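Local coordinates for protein transcription termination factor FttA (PDB 2XR1) that probably terminates archaeal transcription by cutting nascent RNA as a zinc-dependent endonuclease and 5'-3' exonuclease of the metallo-beta-lactamase and beta-CASP type, at residues A388-L393 with H583-Q588. Residues are numbered along the deposited sequence; the frame is centred on the assembly and turned at random.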
ATOM      1  N   ALA B 388     -27.626 -16.062  -6.509  1.00 43.34           N
ATOM      2  CA  ALA B 388     -28.203 -14.909  -5.872  1.00 41.59           C
ATOM      3  C   ALA B 388     -29.078 -14.037  -6.799  1.00 40.51           C
ATOM      4  O   ALA B 388     -28.907 -12.827  -6.952  1.00 37.28           O
ATOM      5  CB  ALA B 388     -27.057 -14.083  -5.165  1.00 38.37           C
ATOM      6  N   PHE B 389     -30.061 -14.671  -7.378  1.00 43.13           N
ATOM      7  CA  PHE B 389     -31.044 -13.962  -8.186  1.00 43.89           C
ATOM      8  C   PHE B 389     -32.083 -13.381  -7.255  1.00 44.96           C
ATOM      9  O   PHE B 389     -32.254 -13.827  -6.118  1.00 46.23           O
ATOM     10  CB  PHE B 389     -31.675 -14.904  -9.211  1.00 45.91           C
ATOM     11  CG  PHE B 389     -30.652 -15.620 -10.022  1.00 46.44           C
ATOM     12  CD1 PHE B 389     -29.918 -14.935 -10.998  1.00 44.11           C
ATOM     13  CD2 PHE B 389     -30.323 -16.942  -9.741  1.00 47.38           C
ATOM     14  CE1 PHE B 389     -28.933 -15.594 -11.733  1.00 44.26           C
ATOM     15  CE2 PHE B 389     -29.331 -17.592 -10.468  1.00 47.66           C
ATOM     16  CZ  PHE B 389     -28.642 -16.924 -11.458  1.00 46.12           C
ATOM     17  N   GLN B 390     -32.759 -12.345  -7.709  1.00 44.70           N
ATOM     18  CA  GLN B 390     -33.834 -11.824  -6.912  1.00 46.31           C
ATOM     19  C   GLN B 390     -35.042 -11.741  -7.821  1.00 48.03           C
ATOM     20  O   GLN B 390     -34.904 -11.756  -9.030  1.00 48.89           O
ATOM     21  CB  GLN B 390     -33.387 -10.529  -6.223  1.00 43.98           C
ATOM     22  CG  GLN B 390     -33.200  -9.428  -7.105  1.00 43.07           C
ATOM     23  CD  GLN B 390     -32.316  -8.325  -6.546  1.00 42.35           C
ATOM     24  OE1 GLN B 390     -32.584  -7.172  -6.822  1.00 45.38           O
ATOM     25  NE2 GLN B 390     -31.248  -8.656  -5.821  1.00 41.71           N
ATOM     26  N   PRO B 391     -36.237 -11.801  -7.257  1.00 37.12           N
ATOM     27  CA  PRO B 391     -37.429 -11.838  -8.096  1.00 37.86           C
ATOM     28  C   PRO B 391     -37.602 -10.574  -8.942  1.00 37.57           C
ATOM     29  O   PRO B 391     -37.195  -9.495  -8.529  1.00 36.36           O
ATOM     30  CB  PRO B 391     -38.559 -11.935  -7.069  1.00 38.38           C
ATOM     31  CG  PRO B 391     -38.033 -11.272  -5.840  1.00 37.15           C
ATOM     32  CD  PRO B 391     -36.575 -11.700  -5.827  1.00 37.11           C
ATOM     33  N   ALA B 392     -38.170 -10.730 -10.132  1.00 38.71           N
ATOM     34  CA  ALA B 392     -38.594  -9.596 -10.969  1.00 38.91           C
ATOM     35  C   ALA B 392     -39.492  -8.579 -10.205  1.00 39.12           C
ATOM     36  O   ALA B 392     -40.325  -8.937  -9.368  1.00 39.11           O
ATOM     37  CB  ALA B 392     -39.293 -10.135 -12.247  1.00 39.57           C
ATOM     38  N   LEU B 393     -39.270  -7.297 -10.465  1.00 40.16           N
ATOM     39  CA  LEU B 393     -40.067  -6.208  -9.867  1.00 40.83           C
ATOM     40  C   LEU B 393     -41.535  -6.560  -9.768  1.00 41.96           C
ATOM     41  O   LEU B 393     -42.094  -6.494  -8.711  1.00 42.75           O
ATOM     42  CB  LEU B 393     -39.856  -4.891 -10.641  1.00 41.27           C
ATOM     43  CG  LEU B 393     -41.016  -3.915 -11.012  1.00 46.05           C
ATOM     44  CD1 LEU B 393     -40.619  -2.435 -10.859  1.00 46.28           C
ATOM     45  CD2 LEU B 393     -41.553  -4.188 -12.471  1.00 49.76           C
ATOM     46  N   HIS B 583     -30.009  -3.263  -5.153  1.00 27.25           N
ATOM     47  CA  HIS B 583     -28.828  -3.821  -5.816  1.00 26.42           C
ATOM     48  C   HIS B 583     -29.149  -4.721  -6.995  1.00 26.94           C
ATOM     49  O   HIS B 583     -30.180  -5.404  -7.050  1.00 28.22           O
ATOM     50  CB  HIS B 583     -28.061  -4.684  -4.851  1.00 26.81           C
ATOM     51  CG  HIS B 583     -27.452  -3.938  -3.698  1.00 27.63           C
ATOM     52  ND1 HIS B 583     -26.224  -3.308  -3.783  1.00 23.03           N
ATOM     53  CD2 HIS B 583     -27.878  -3.785  -2.420  1.00 26.61           C
ATOM     54  CE1 HIS B 583     -25.931  -2.806  -2.600  1.00 25.00           C
ATOM     55  NE2 HIS B 583     -26.908  -3.094  -1.756  1.00 25.28           N
ATOM     56  N   SER B 584     -28.226  -4.741  -7.932  1.00 26.67           N
ATOM     57  CA  SER B 584     -28.241  -5.663  -9.018  1.00 26.99           C
ATOM     58  C   SER B 584     -28.158  -7.059  -8.471  1.00 27.87           C
ATOM     59  O   SER B 584     -27.310  -7.332  -7.653  1.00 27.92           O
ATOM     60  CB  SER B 584     -27.013  -5.418  -9.900  1.00 26.44           C
ATOM     61  OG  SER B 584     -27.146  -4.237 -10.611  1.00 26.09           O
ATOM     62  N   ASP B 585     -29.013  -7.960  -8.933  1.00 29.38           N
ATOM     63  CA  ASP B 585     -28.880  -9.365  -8.560  1.00 30.30           C
ATOM     64  C   ASP B 585     -27.721  -9.996  -9.356  1.00 30.16           C
ATOM     65  O   ASP B 585     -26.987  -9.287 -10.050  1.00 28.76           O
ATOM     66  CB  ASP B 585     -30.206 -10.111  -8.747  1.00 31.60           C
ATOM     67  CG  ASP B 585     -30.532 -10.456 -10.219  1.00 34.90           C
ATOM     68  OD1 ASP B 585     -29.798 -10.006 -11.140  1.00 37.55           O
ATOM     69  OD2 ASP B 585     -31.544 -11.192 -10.458  1.00 37.73           O
ATOM     70  N   ARG B 586     -27.544 -11.307  -9.236  1.00 30.83           N
ATOM     71  CA  ARG B 586     -26.415 -11.968  -9.886  1.00 31.76           C
ATOM     72  C   ARG B 586     -26.456 -11.764 -11.395  1.00 32.05           C
ATOM     73  O   ARG B 586     -25.487 -11.362 -11.973  1.00 31.28           O
ATOM     74  CB  ARG B 586     -26.376 -13.450  -9.521  1.00 32.78           C
ATOM     75  CG  ARG B 586     -25.581 -14.311 -10.450  1.00 34.40           C
ATOM     76  CD  ARG B 586     -24.072 -14.223 -10.217  1.00 34.20           C
ATOM     77  NE  ARG B 586     -23.447 -15.252 -11.024  1.00 36.44           N
ATOM     78  CZ  ARG B 586     -22.261 -15.808 -10.822  1.00 36.62           C
ATOM     79  NH1 ARG B 586     -21.482 -15.462  -9.810  1.00 35.09           N
ATOM     80  NH2 ARG B 586     -21.866 -16.753 -11.656  1.00 39.31           N
ATOM     81  N   ARG B 587     -27.603 -12.008 -12.011  1.00 34.08           N
ATOM     82  CA  ARG B 587     -27.777 -11.786 -13.442  1.00 35.50           C
ATOM     83  C   ARG B 587     -27.382 -10.341 -13.831  1.00 34.33           C
ATOM     84  O   ARG B 587     -26.647 -10.094 -14.766  1.00 34.19           O
ATOM     85  CB  ARG B 587     -29.212 -12.048 -13.864  1.00 36.63           C
ATOM     86  CG  ARG B 587     -29.353 -12.354 -15.360  1.00 40.24           C
ATOM     87  CD  ARG B 587     -30.812 -12.337 -15.837  1.00 43.30           C
ATOM     88  NE  ARG B 587     -31.227 -10.976 -16.209  1.00 46.28           N
ATOM     89  CZ  ARG B 587     -32.024 -10.176 -15.477  1.00 48.90           C
ATOM     90  NH1 ARG B 587     -32.552 -10.590 -14.305  1.00 49.84           N
ATOM     91  NH2 ARG B 587     -32.316  -8.954 -15.919  1.00 47.72           N
ATOM     92  N   GLN B 588     -27.853  -9.387 -13.059  1.00 33.76           N
ATOM     93  CA  GLN B 588     -27.665  -7.986 -13.399  1.00 32.57           C
ATOM     94  C   GLN B 588     -26.222  -7.554 -13.253  1.00 31.47           C
ATOM     95  O   GLN B 588     -25.759  -6.706 -14.020  1.00 31.28           O
ATOM     96  CB  GLN B 588     -28.611  -7.128 -12.563  1.00 31.61           C
ATOM     97  CG  GLN B 588     -30.022  -7.221 -13.118  1.00 32.73           C
ATOM     98  CD  GLN B 588     -31.107  -6.935 -12.096  1.00 34.67           C
ATOM     99  OE1 GLN B 588     -30.821  -6.656 -10.912  1.00 36.42           O
ATOM    100  NE2 GLN B 588     -32.372  -7.011 -12.539  1.00 34.54           N
TER
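The carboxylate of D585 serves two pieces of chain at once, a helix start and a loop nearly two hundred residues earlier. Its CG sits in the crowded position between backbone N and carbonyl carbon (chi1 77°), and the carboxylate's own rotation (chi2 -7°) then turns OD1 to the first turn of helix 586-594 and OD2 to the loop 388-393. OD1 accepts from Q588 N at 2.8 Å, while D585 N gives its hydrogen to Q588 OE1 at 3.0 Å, so the two residues close a capping box. OD2 uses its anti lone pair for Q390 N, 3.2 Å away along a nearly straight bond (167°). Beside it R586 N donates to A388 O at 3.1 Å, approaching from above the carbonyl plane, so that two bonds tie the loop to the start of the helix.

Side chains fill in around this pair. Q390, its CG in the crowded position too and its chain then extended, passes obliquely over D585, whose CB lies 3.4 Å from Q390 NE2. K357 NZ donates to Q390 OE1, H583 O and Q588 OE1, so one ammonium probably balances the facing acceptors Q390 OE1 and H583 O. On the other flank, the F389 ring leans on the aliphatic part of R586, with CE1 3.8 Å from R586 CG; the R586 guanidinium continues to D615 and S619.

The imidazole end of H583 leads off from the loop to E380 and the zinc ligands H332 and D355, about 5 Å from a zinc. Two residues on comes the capping box, whose aspartate spends its second oxygen on the beta-CASP-region loop, binding it to the C-terminal metallo-beta-lactamase region.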